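Local coordinates for protein carboxylesterase YbfK (Bacillus subtilis, PDB 4CCY) that hydrolyses carboxylic esters to an alcohol and a carboxylate, acting as a carboxylesterase of the alpha/beta hydrolase superfamily, at residues A[64-69]-A[196-200]; A[158-162]-A[246-252]; A[164-168]-A[180-184]; A[185-190]-A[273-278]. All blocks are in the same frame, centred on the assembly; numbering follows the deposited sequence.

From the N terminus, contact 1 opens first, in the loop after strand 56-60, and closes at 196-200 on helix 194-205. Before it closes, contact 2 opens at 158-162 and runs on to 246-252, and the helix hairpin of contact 3 (164-168 with 180-184) opens and closes within the spans of both. Contact 4 starts afterwards at 185-190, the end of helix 175-186 and the turn after it, and ends at 273-278. Contacts 1, 2 and 4 cross one another. Contacts 1 and 4 tie helices 194-205 and 175-186 to loop 64-69 and the His273 segment, respectively; contact 2 joins loop 158-162 to 246-252, and contact 3 two neighbouring helices. Phe65 touches Leu274; Met246 touches Val165, Trp184 and His273.

Contact 1. Residues A[64-69]-A[196-200]; sequences LFSSAM and LQRQI
A hydrogen bond from Gln199 NE2 to Ser66 OG (2.8 Å) joins helix 194-205 to loop 64-69; Gln199 (chi1 and chi2 t) keeps OE1 hydrogen-bonded to Ser24 OG. Ser66, with positive phi (63/175) and rotamer p, accepts at OG from Ala68 N (3.2 Å), an ST turn leading into the 3-10 turn 67-69, and its OG donates to Phe65 O in a very short 2.4 Å bond. Water 1 bridges Gln199 NE2 (2.9 Å) and Leu64 O (2.7 Å). The loop follows strand 56-60, a position that in alpha/beta hydrolases commonly helps form the oxyanion hole; the Phe65 side chain lies about 6 Å from that of His273 (nearest atoms). Phe65 (chi1 m) sets its ring against Ile200 CD1, 3.5 Å from the centroid, a CH-pi contact 5° off the normal, and Leu64 CB meets Ile200 CG2 (4.2 Å). Leu196 CD1 reaches Phe65 CD2 (4.2 Å) and Met69 CB (4.1 Å). CA atoms pair Leu64 with Ile200 (6.0 Å) and Met69 with Leu196 (7.4 Å).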
# COMPACT_ATOMS: atom_id res chain seq x y z
N LEU A 64 1.54 -4.97 -6.58
CA LEU A 64 1.50 -6.41 -6.91
C LEU A 64 0.93 -7.34 -5.82
O LEU A 64 0.58 -8.49 -6.11
CB LEU A 64 2.88 -6.93 -7.38
CG LEU A 64 3.60 -6.22 -8.55
CD1 LEU A 64 4.94 -6.89 -8.82
CD2 LEU A 64 2.75 -6.18 -9.82
N PHE A 65 0.82 -6.84 -4.59
CA PHE A 65 0.45 -7.68 -3.43
C PHE A 65 -1.04 -7.82 -3.18
O PHE A 65 -1.47 -8.84 -2.64
CB PHE A 65 1.10 -7.17 -2.15
CG PHE A 65 2.54 -7.59 -1.97
CD1 PHE A 65 3.52 -7.14 -2.83
CD2 PHE A 65 2.91 -8.44 -0.94
CE1 PHE A 65 4.84 -7.51 -2.68
CE2 PHE A 65 4.24 -8.81 -0.77
CZ PHE A 65 5.20 -8.35 -1.64
N SER A 66 -1.83 -6.82 -3.58
CA SER A 66 -3.28 -6.78 -3.29
C SER A 66 -3.55 -6.69 -1.79
O SER A 66 -2.63 -6.82 -0.98
CB SER A 66 -4.00 -8.01 -3.85
OG SER A 66 -3.81 -9.11 -2.97
N SER A 67 -4.82 -6.53 -1.43
CA SER A 67 -5.25 -6.49 -0.02
C SER A 67 -4.97 -7.76 0.79
O SER A 67 -4.99 -7.72 2.03
CB SER A 67 -6.74 -6.13 0.07
OG SER A 67 -6.91 -4.76 -0.24
N ALA A 68 -4.71 -8.86 0.09
CA ALA A 68 -4.37 -10.14 0.73
C ALA A 68 -3.18 -10.05 1.71
O ALA A 68 -3.12 -10.79 2.69
CB ALA A 68 -4.11 -11.22 -0.32
N MET A 69 -2.25 -9.13 1.43
CA MET A 69 -1.02 -8.98 2.22
C MET A 69 -1.25 -8.52 3.67
O MET A 69 -0.35 -8.65 4.51
CB MET A 69 -0.02 -8.04 1.53
CG MET A 69 -0.50 -6.60 1.39
SD MET A 69 0.88 -5.46 1.19
CE MET A 69 1.38 -5.26 2.91
N LEU A 196 1.07 -16.25 -0.95
CA LEU A 196 1.38 -14.92 -1.48
C LEU A 196 2.40 -14.95 -2.61
O LEU A 196 2.24 -14.23 -3.60
CB LEU A 196 1.83 -13.94 -0.38
CG LEU A 196 0.83 -12.84 -0.00
CD1 LEU A 196 1.47 -11.86 0.97
CD2 LEU A 196 0.31 -12.10 -1.23
N GLN A 197 3.43 -15.78 -2.46
CA GLN A 197 4.41 -16.03 -3.51
C GLN A 197 3.68 -16.39 -4.81
O GLN A 197 3.92 -15.79 -5.86
CB GLN A 197 5.33 -17.19 -3.11
CG GLN A 197 6.41 -17.54 -4.13
CD GLN A 197 7.63 -16.64 -4.05
OE1 GLN A 197 7.90 -16.03 -3.01
NE2 GLN A 197 8.37 -16.54 -5.16
N ARG A 198 2.76 -17.35 -4.70
CA ARG A 198 2.05 -17.85 -5.86
C ARG A 198 1.18 -16.78 -6.52
O ARG A 198 1.19 -16.63 -7.75
CB ARG A 198 1.21 -19.07 -5.46
CG ARG A 198 0.22 -19.51 -6.52
CD ARG A 198 0.91 -20.38 -7.55
NE ARG A 198 0.19 -20.39 -8.82
CZ ARG A 198 0.51 -19.65 -9.88
NH1 ARG A 198 1.55 -18.82 -9.81
NH2 ARG A 198 -0.19 -19.74 -11.00
N GLN A 199 0.44 -16.03 -5.70
CA GLN A 199 -0.49 -15.02 -6.18
C GLN A 199 0.23 -13.91 -6.96
O GLN A 199 -0.19 -13.55 -8.05
CB GLN A 199 -1.29 -14.42 -5.03
CG GLN A 199 -2.26 -13.35 -5.49
CD GLN A 199 -2.95 -12.60 -4.37
OE1 GLN A 199 -3.17 -13.15 -3.29
NE2 GLN A 199 -3.33 -11.36 -4.62
N ILE A 200 1.31 -13.40 -6.38
CA ILE A 200 2.10 -12.35 -7.01
C ILE A 200 2.68 -12.80 -8.36
O ILE A 200 2.65 -12.05 -9.34
CB ILE A 200 3.21 -11.84 -6.06
CG1 ILE A 200 2.58 -11.17 -4.84
CG2 ILE A 200 4.16 -10.89 -6.78
CD1 ILE A 200 3.56 -10.91 -3.72
O HOH W 1 -1.86 -9.63 -6.37
O HOH W 2 0.52 -9.59 -8.83

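Contact 2. Residues A[158-162]-A[246-252]; sequences FISFH and MYHQQMA. With NA (sodium ion), chain C.
Ile159, in an extended backbone (-156/159) with chi1 t and chi2 p, has the largest area buried by the contact. Its CG2 meets Tyr247 CD1 (3.7 Å) and Ala252 CB (3.6 Å), and its CD1 reaches Met251 CB at 4.0 Å, so it fills the corner between the loop 246-248 and the first turn of helix 249-259, for which His248 is the N-cap residue. His162 (chi1 m) donates from its backbone N to Met246 O (2.9 Å); its ring takes Tyr247 CA over one face, a CH-pi contact 3.6 Å from the centroid, and turns its edge to the face of His248 in a T-shaped pair (centroids 4.6 Å, planes at 84°). Met246 (m, t, p) extends beside Phe161, with CE 3.7 Å from Phe161 CE1 and SD 5.1 Å from the ring centroid, an oblique Met-aromatic contact. The register sets Phe158 CA 5.0 Å from Ala252 CA and Phe161 CA 4.9 Å from Tyr247 CA. Water 3 joins Ser160 O (2.9 Å) to His248 N (3.1 Å). Tyr247 O (2.6 Å), Gln249 OE1 (2.3 Å), Glu244 O and waters 4 to 6 bind a sodium ion, at the junction of helix 249-259 with the loop of Glu244, the probable charge-relay acid of this alpha/beta hydrolase.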
# COMPACT_ATOMS: atom_id res chain seq x y z
N PHE A 158 9.89 10.05 -0.36
CA PHE A 158 10.86 10.82 0.44
C PHE A 158 12.28 10.86 -0.12
O PHE A 158 13.05 11.75 0.23
CB PHE A 158 10.86 10.33 1.89
CG PHE A 158 9.53 10.51 2.55
CD1 PHE A 158 9.18 11.73 3.10
CD2 PHE A 158 8.60 9.46 2.56
CE1 PHE A 158 7.94 11.91 3.69
CE2 PHE A 158 7.36 9.64 3.15
CZ PHE A 158 7.03 10.86 3.71
N ILE A 159 12.61 9.89 -0.98
CA ILE A 159 13.90 9.83 -1.65
C ILE A 159 13.77 9.02 -2.96
O ILE A 159 12.80 8.27 -3.13
CB ILE A 159 14.99 9.25 -0.70
CG1 ILE A 159 16.38 9.81 -1.01
CG2 ILE A 159 14.98 7.73 -0.68
CD1 ILE A 159 16.61 11.20 -0.46
N SER A 160 14.71 9.23 -3.89
CA SER A 160 14.72 8.53 -5.19
C SER A 160 15.06 7.05 -5.07
O SER A 160 15.84 6.67 -4.19
CB SER A 160 15.76 9.17 -6.12
OG SER A 160 15.45 10.52 -6.37
N PHE A 161 14.51 6.23 -5.96
CA PHE A 161 14.84 4.80 -6.04
C PHE A 161 16.29 4.62 -6.44
O PHE A 161 16.86 5.50 -7.10
CB PHE A 161 14.02 4.10 -7.13
CG PHE A 161 12.62 3.74 -6.73
CD1 PHE A 161 12.33 3.22 -5.47
CD2 PHE A 161 11.58 3.86 -7.65
CE1 PHE A 161 11.03 2.86 -5.12
CE2 PHE A 161 10.27 3.50 -7.32
CZ PHE A 161 10.00 3.01 -6.05
N HIS A 162 16.88 3.49 -6.06
CA HIS A 162 18.11 3.04 -6.71
C HIS A 162 17.75 2.79 -8.14
O HIS A 162 16.66 2.29 -8.40
CB HIS A 162 18.65 1.73 -6.10
CG HIS A 162 19.10 1.86 -4.67
ND1 HIS A 162 19.90 2.86 -4.24
CD2 HIS A 162 18.83 1.06 -3.55
CE1 HIS A 162 20.14 2.71 -2.92
NE2 HIS A 162 19.48 1.61 -2.50
N MET A 246 15.21 -0.95 -2.01
CA MET A 246 14.77 -0.07 -3.09
C MET A 246 15.39 1.33 -3.09
O MET A 246 15.35 2.02 -4.11
CB MET A 246 13.24 0.08 -3.07
CG MET A 246 12.47 -1.22 -3.18
SD MET A 246 10.74 -0.87 -3.59
CE MET A 246 10.84 -0.80 -5.38
N TYR A 247 15.93 1.75 -1.95
CA TYR A 247 16.55 3.07 -1.80
C TYR A 247 17.37 3.17 -0.52
O TYR A 247 17.45 2.20 0.25
CB TYR A 247 15.50 4.19 -1.85
CG TYR A 247 14.28 3.99 -0.99
CD1 TYR A 247 14.29 4.29 0.37
CD2 TYR A 247 13.10 3.51 -1.54
CE1 TYR A 247 13.16 4.14 1.15
CE2 TYR A 247 11.97 3.33 -0.75
CZ TYR A 247 12.01 3.65 0.59
OH TYR A 247 10.89 3.48 1.38
N HIS A 248 17.98 4.34 -0.30
CA HIS A 248 18.71 4.60 0.93
C HIS A 248 17.77 5.11 1.97
O HIS A 248 17.49 6.31 2.05
CB HIS A 248 19.84 5.61 0.71
CG HIS A 248 21.01 5.05 -0.06
ND1 HIS A 248 21.63 3.91 0.29
CD2 HIS A 248 21.67 5.53 -1.18
CE1 HIS A 248 22.63 3.65 -0.57
NE2 HIS A 248 22.66 4.64 -1.47
N GLN A 249 17.28 4.20 2.81
CA GLN A 249 16.27 4.56 3.81
C GLN A 249 16.79 5.55 4.86
O GLN A 249 16.00 6.29 5.44
CB GLN A 249 15.62 3.33 4.45
CG GLN A 249 16.50 2.54 5.42
CD GLN A 249 17.68 1.87 4.74
OE1 GLN A 249 17.62 1.51 3.57
NE2 GLN A 249 18.74 1.70 5.49
N GLN A 250 18.11 5.59 5.08
CA GLN A 250 18.68 6.58 6.00
C GLN A 250 18.40 8.01 5.51
O GLN A 250 17.88 8.84 6.26
CB GLN A 250 20.18 6.34 6.23
CG GLN A 250 20.80 7.22 7.32
CD GLN A 250 20.14 7.06 8.68
OE1 GLN A 250 19.78 5.95 9.10
NE2 GLN A 250 19.98 8.17 9.39
N MET A 251 18.75 8.29 4.25
CA MET A 251 18.48 9.58 3.61
C MET A 251 16.98 9.94 3.58
O MET A 251 16.62 11.08 3.78
CB MET A 251 19.06 9.61 2.20
CG MET A 251 20.59 9.54 2.14
SD MET A 251 21.24 9.49 0.45
CE MET A 251 20.65 11.05 -0.23
N ALA A 252 16.12 8.96 3.30
CA ALA A 252 14.68 9.19 3.30
C ALA A 252 14.21 9.56 4.71
O ALA A 252 13.46 10.52 4.89
CB ALA A 252 13.95 7.95 2.80
NA NA C . 18.68 0.45 1.81
O HOH W 3 18.30 6.25 -2.66
O HOH W 4 19.84 -0.12 -0.51
O HOH W 5 20.63 2.04 2.03
O HOH W 6 19.88 -0.96 3.39

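Contact 3. Residues A[164-168]-A[180-184]; sequences DVYKY and SYIKW
This is a surface contact between two helices, 164-170 and 175-186, which form a hairpin in the helical region between strands 146-152 and 236-241 of the core sheet. The axes of the two short segments run at 143°, roughly antiparallel, and approach no closer than 10.9 Å. Tyr168 (chi1 m, chi2 -78°) points toward the second helix, and Trp184 (chi1 t, chi2 71°) points back. Their rings form an offset stack: the Tyr168 ring and the five-membered ring of Trp184 lie with centroids 3.7 Å apart and planes at 6°, and Tyr168 CZ stands 3.4 Å from Trp184 CG. Tyr168 CA and Tyr181 CA are 5.7 Å apart, the closest CA pair, and Tyr168 CB is 3.9 Å from Tyr181 CD1. Val165 CG2 meets the edge of the indole at Trp184 CH2 (3.7 Å). The Tyr181 side chain lies about 6 Å (nearest atoms) from those of His273 and Ser129, near the probable active site. With no hydrogen bond across the segments, the hairpin closes by ring stacking and apolar fit.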
# COMPACT_ATOMS: atom_id res chain seq x y z
N ASP A 164 18.56 0.43 -9.99
CA ASP A 164 18.14 -0.99 -9.99
C ASP A 164 16.63 -1.19 -10.09
O ASP A 164 16.16 -2.09 -10.81
CB ASP A 164 18.60 -1.68 -8.68
CG ASP A 164 20.02 -2.23 -8.75
OD1 ASP A 164 20.45 -2.70 -9.82
OD2 ASP A 164 20.72 -2.20 -7.72
N VAL A 165 15.89 -0.37 -9.34
CA VAL A 165 14.44 -0.57 -9.18
C VAL A 165 13.74 -0.67 -10.53
O VAL A 165 12.85 -1.50 -10.73
CB VAL A 165 13.81 0.53 -8.29
CG1 VAL A 165 12.29 0.43 -8.31
CG2 VAL A 165 14.33 0.41 -6.86
N TYR A 166 14.17 0.17 -11.46
CA TYR A 166 13.58 0.18 -12.79
C TYR A 166 13.89 -1.08 -13.61
O TYR A 166 13.06 -1.49 -14.41
CB TYR A 166 13.99 1.46 -13.53
CG TYR A 166 13.46 2.70 -12.86
CD1 TYR A 166 12.17 3.17 -13.13
CD2 TYR A 166 14.23 3.40 -11.93
CE1 TYR A 166 11.67 4.31 -12.51
CE2 TYR A 166 13.74 4.55 -11.32
CZ TYR A 166 12.46 5.00 -11.61
OH TYR A 166 11.97 6.13 -11.00
N LYS A 167 15.06 -1.70 -13.40
CA LYS A 167 15.36 -2.97 -14.08
C LYS A 167 14.40 -4.07 -13.61
O LYS A 167 13.86 -4.81 -14.44
CB LYS A 167 16.82 -3.40 -13.90
CG LYS A 167 17.20 -4.70 -14.62
CD LYS A 167 18.55 -5.26 -14.18
CE LYS A 167 18.57 -5.49 -12.66
NZ LYS A 167 19.73 -6.29 -12.13
N TYR A 168 14.21 -4.17 -12.30
CA TYR A 168 13.29 -5.14 -11.70
C TYR A 168 11.86 -4.90 -12.17
O TYR A 168 11.14 -5.85 -12.54
CB TYR A 168 13.38 -5.10 -10.17
CG TYR A 168 14.65 -5.71 -9.63
CD1 TYR A 168 14.79 -7.08 -9.56
CD2 TYR A 168 15.72 -4.91 -9.22
CE1 TYR A 168 15.96 -7.66 -9.08
CE2 TYR A 168 16.90 -5.48 -8.74
CZ TYR A 168 17.01 -6.86 -8.68
OH TYR A 168 18.15 -7.47 -8.22
N SER A 180 12.33 -13.13 -9.66
CA SER A 180 13.51 -12.28 -9.52
C SER A 180 13.18 -11.06 -8.65
O SER A 180 13.93 -10.71 -7.75
CB SER A 180 14.03 -11.87 -10.90
OG SER A 180 15.04 -10.88 -10.80
N TYR A 181 12.04 -10.43 -8.91
CA TYR A 181 11.58 -9.29 -8.12
C TYR A 181 11.40 -9.66 -6.66
O TYR A 181 11.84 -8.96 -5.76
CB TYR A 181 10.25 -8.79 -8.66
CG TYR A 181 9.69 -7.56 -7.98
CD1 TYR A 181 10.25 -6.32 -8.19
CD2 TYR A 181 8.57 -7.65 -7.14
CE1 TYR A 181 9.74 -5.18 -7.58
CE2 TYR A 181 8.04 -6.51 -6.53
CZ TYR A 181 8.63 -5.28 -6.77
OH TYR A 181 8.14 -4.11 -6.20
N ILE A 182 10.72 -10.79 -6.44
CA ILE A 182 10.37 -11.26 -5.10
C ILE A 182 11.64 -11.57 -4.31
O ILE A 182 11.76 -11.16 -3.15
CB ILE A 182 9.42 -12.49 -5.16
CG1 ILE A 182 8.01 -12.05 -5.56
CG2 ILE A 182 9.40 -13.24 -3.82
CD1 ILE A 182 7.07 -13.19 -5.93
N LYS A 183 12.58 -12.27 -4.94
CA LYS A 183 13.82 -12.68 -4.30
C LYS A 183 14.61 -11.46 -3.82
O LYS A 183 15.20 -11.46 -2.74
CB LYS A 183 14.64 -13.50 -5.30
CG LYS A 183 15.88 -14.17 -4.75
CD LYS A 183 16.70 -14.76 -5.90
CE LYS A 183 16.06 -16.02 -6.47
NZ LYS A 183 16.68 -16.49 -7.75
N TRP A 184 14.56 -10.41 -4.63
CA TRP A 184 15.28 -9.18 -4.39
C TRP A 184 14.62 -8.35 -3.32
O TRP A 184 15.28 -7.87 -2.42
CB TRP A 184 15.36 -8.42 -5.70
CG TRP A 184 15.73 -6.97 -5.58
CD1 TRP A 184 16.97 -6.43 -5.23
CD2 TRP A 184 14.86 -5.81 -5.83
NE1 TRP A 184 16.92 -5.05 -5.23
CE2 TRP A 184 15.68 -4.62 -5.59
CE3 TRP A 184 13.51 -5.65 -6.22
CZ2 TRP A 184 15.17 -3.33 -5.74
CZ3 TRP A 184 13.02 -4.36 -6.37
CH2 TRP A 184 13.82 -3.23 -6.13

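Contact 4. Residues A[185-190]-A[273-278]; sequences ITGDSY and HLLSLE. With NA (sodium ion), chain D.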
# COMPACT_ATOMS: atom_id res chain seq x y z
N ILE A 185 13.30 -8.19 -3.42
CA ILE A 185 12.56 -7.33 -2.50
C ILE A 185 12.44 -7.92 -1.08
O ILE A 185 12.49 -7.18 -0.09
CB ILE A 185 11.17 -6.94 -3.09
CG1 ILE A 185 10.67 -5.63 -2.49
CG2 ILE A 185 10.14 -8.05 -2.92
CD1 ILE A 185 11.38 -4.42 -3.02
N THR A 186 12.30 -9.24 -0.98
CA THR A 186 12.20 -9.90 0.32
C THR A 186 13.52 -9.87 1.08
O THR A 186 13.52 -9.67 2.28
CB THR A 186 11.73 -11.37 0.24
OG1 THR A 186 12.59 -12.12 -0.63
CG2 THR A 186 10.28 -11.46 -0.23
N GLY A 187 14.62 -10.05 0.35
CA GLY A 187 15.95 -10.16 0.96
C GLY A 187 16.21 -11.59 1.40
O GLY A 187 15.33 -12.45 1.33
N ASP A 188 17.43 -11.85 1.86
CA ASP A 188 17.83 -13.21 2.19
C ASP A 188 17.27 -13.75 3.50
O ASP A 188 17.40 -14.93 3.79
CB ASP A 188 19.36 -13.34 2.15
CG ASP A 188 19.90 -13.28 0.74
OD1 ASP A 188 19.21 -13.79 -0.17
OD2 ASP A 188 21.00 -12.73 0.52
N SER A 189 16.62 -12.89 4.28
CA SER A 189 16.11 -13.26 5.60
C SER A 189 14.61 -13.55 5.64
O SER A 189 14.12 -14.06 6.65
CB SER A 189 16.43 -12.17 6.62
OG SER A 189 17.83 -12.02 6.77
N TYR A 190 13.89 -13.23 4.58
CA TYR A 190 12.45 -13.40 4.60
C TYR A 190 11.92 -14.11 3.35
O TYR A 190 12.32 -13.79 2.24
CB TYR A 190 11.75 -12.05 4.79
CG TYR A 190 10.24 -12.16 4.82
CD1 TYR A 190 9.58 -12.73 5.91
CD2 TYR A 190 9.46 -11.71 3.74
CE1 TYR A 190 8.21 -12.85 5.93
CE2 TYR A 190 8.08 -11.83 3.76
CZ TYR A 190 7.46 -12.39 4.85
OH TYR A 190 6.09 -12.52 4.88
N HIS A 273 12.10 -4.14 2.98
CA HIS A 273 10.96 -3.43 2.39
C HIS A 273 9.63 -3.88 2.93
O HIS A 273 8.75 -3.04 3.21
CB HIS A 273 10.97 -3.64 0.88
CG HIS A 273 9.99 -2.76 0.13
ND1 HIS A 273 10.10 -1.42 0.09
CD2 HIS A 273 8.85 -3.09 -0.62
CE1 HIS A 273 9.08 -0.90 -0.64
NE2 HIS A 273 8.32 -1.92 -1.08
N LEU A 274 9.46 -5.19 3.09
CA LEU A 274 8.15 -5.78 3.40
C LEU A 274 7.87 -5.81 4.90
O LEU A 274 7.56 -6.85 5.48
CB LEU A 274 8.04 -7.17 2.78
CG LEU A 274 8.14 -7.23 1.25
CD1 LEU A 274 8.00 -8.66 0.79
CD2 LEU A 274 7.13 -6.32 0.55
N LEU A 275 7.95 -4.63 5.51
CA LEU A 275 8.00 -4.48 6.96
C LEU A 275 6.76 -5.00 7.69
O LEU A 275 6.88 -5.59 8.77
CB LEU A 275 8.28 -3.01 7.32
CG LEU A 275 8.45 -2.52 8.77
CD1 LEU A 275 9.26 -3.47 9.64
CD2 LEU A 275 9.08 -1.12 8.76
N SER A 276 5.57 -4.79 7.12
CA SER A 276 4.36 -5.26 7.78
C SER A 276 4.24 -6.79 7.75
O SER A 276 3.56 -7.38 8.60
CB SER A 276 3.12 -4.62 7.16
OG SER A 276 3.04 -4.92 5.78
N LEU A 277 4.91 -7.42 6.78
CA LEU A 277 4.92 -8.88 6.66
C LEU A 277 6.04 -9.53 7.46
O LEU A 277 5.86 -10.62 8.02
CB LEU A 277 5.00 -9.31 5.19
CG LEU A 277 3.74 -9.17 4.32
CD1 LEU A 277 4.13 -9.20 2.85
CD2 LEU A 277 2.69 -10.23 4.63
N GLU A 278 7.20 -8.87 7.51
CA GLU A 278 8.40 -9.37 8.20
C GLU A 278 8.38 -9.22 9.71
O GLU A 278 8.89 -10.08 10.43
CB GLU A 278 9.61 -8.62 7.69
CG GLU A 278 10.45 -9.40 6.72
CD GLU A 278 11.74 -8.69 6.38
OE1 GLU A 278 11.68 -7.68 5.66
OE2 GLU A 278 12.80 -9.14 6.86
NA NA D . 13.82 -14.01 0.33
O HOH W 7 13.99 -4.87 1.04
O HOH W 8 11.32 -7.33 3.01
O HOH W 9 14.60 -10.04 4.81
O HOH W 10 15.37 -13.70 -1.22
O HOH W 11 12.22 -15.34 -0.75
O HOH W 12 14.70 -15.74 1.54
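Leu274 is the knob at the centre of this interface. Placed at the middle of an inverse gamma turn, it pushes CD1 into a hollow walled by Thr186 CG2 (3.8 Å), Ile185 CG2 (4.3 Å) and Tyr190 CE2 (4.3 Å). On the His273 side, Ile185 CG1 meets His273 CD2 (3.6 Å). On the Glu278 side, the Tyr190 ring is a plate: Glu278 lays its CG over one face, 3.4 Å from Tyr190 CG, and Leu277 CB fits 3.4 Å from Tyr190 OH. Water fills the cleft between the backbones. Water 7 joins Ile185 O (3.0 Å) to His273 N (2.8 Å), water 8 accepts from Leu274 N (2.8 Å) and lies 2.7 Å from Glu278 OE1, and water 9 donates to Thr186 O (2.8 Å) and Glu278 OE2 (2.9 Å); Glu278 OE1 is also hydrogen-bonded to Gly272 N. The far side of segment 185-190 carries a sodium site. After helix 175-186, Gly187 (positive phi) begins a type I turn to Tyr190, bringing Thr186 OG1 (2.5 Å), Gly187 O (2.4 Å) and Tyr190 O (2.4 Å) onto the metal, with three waters; Thr186 OG1 is also hydrogen-bonded to Ile182 O. Apolar packing and water bridges hold the His273 segment to the helix end and turn, while the His273 ring has ND1 hydrogen-bonded to Glu244 OE1 and NE2 to Ser129 OG, consistent with a charge relay.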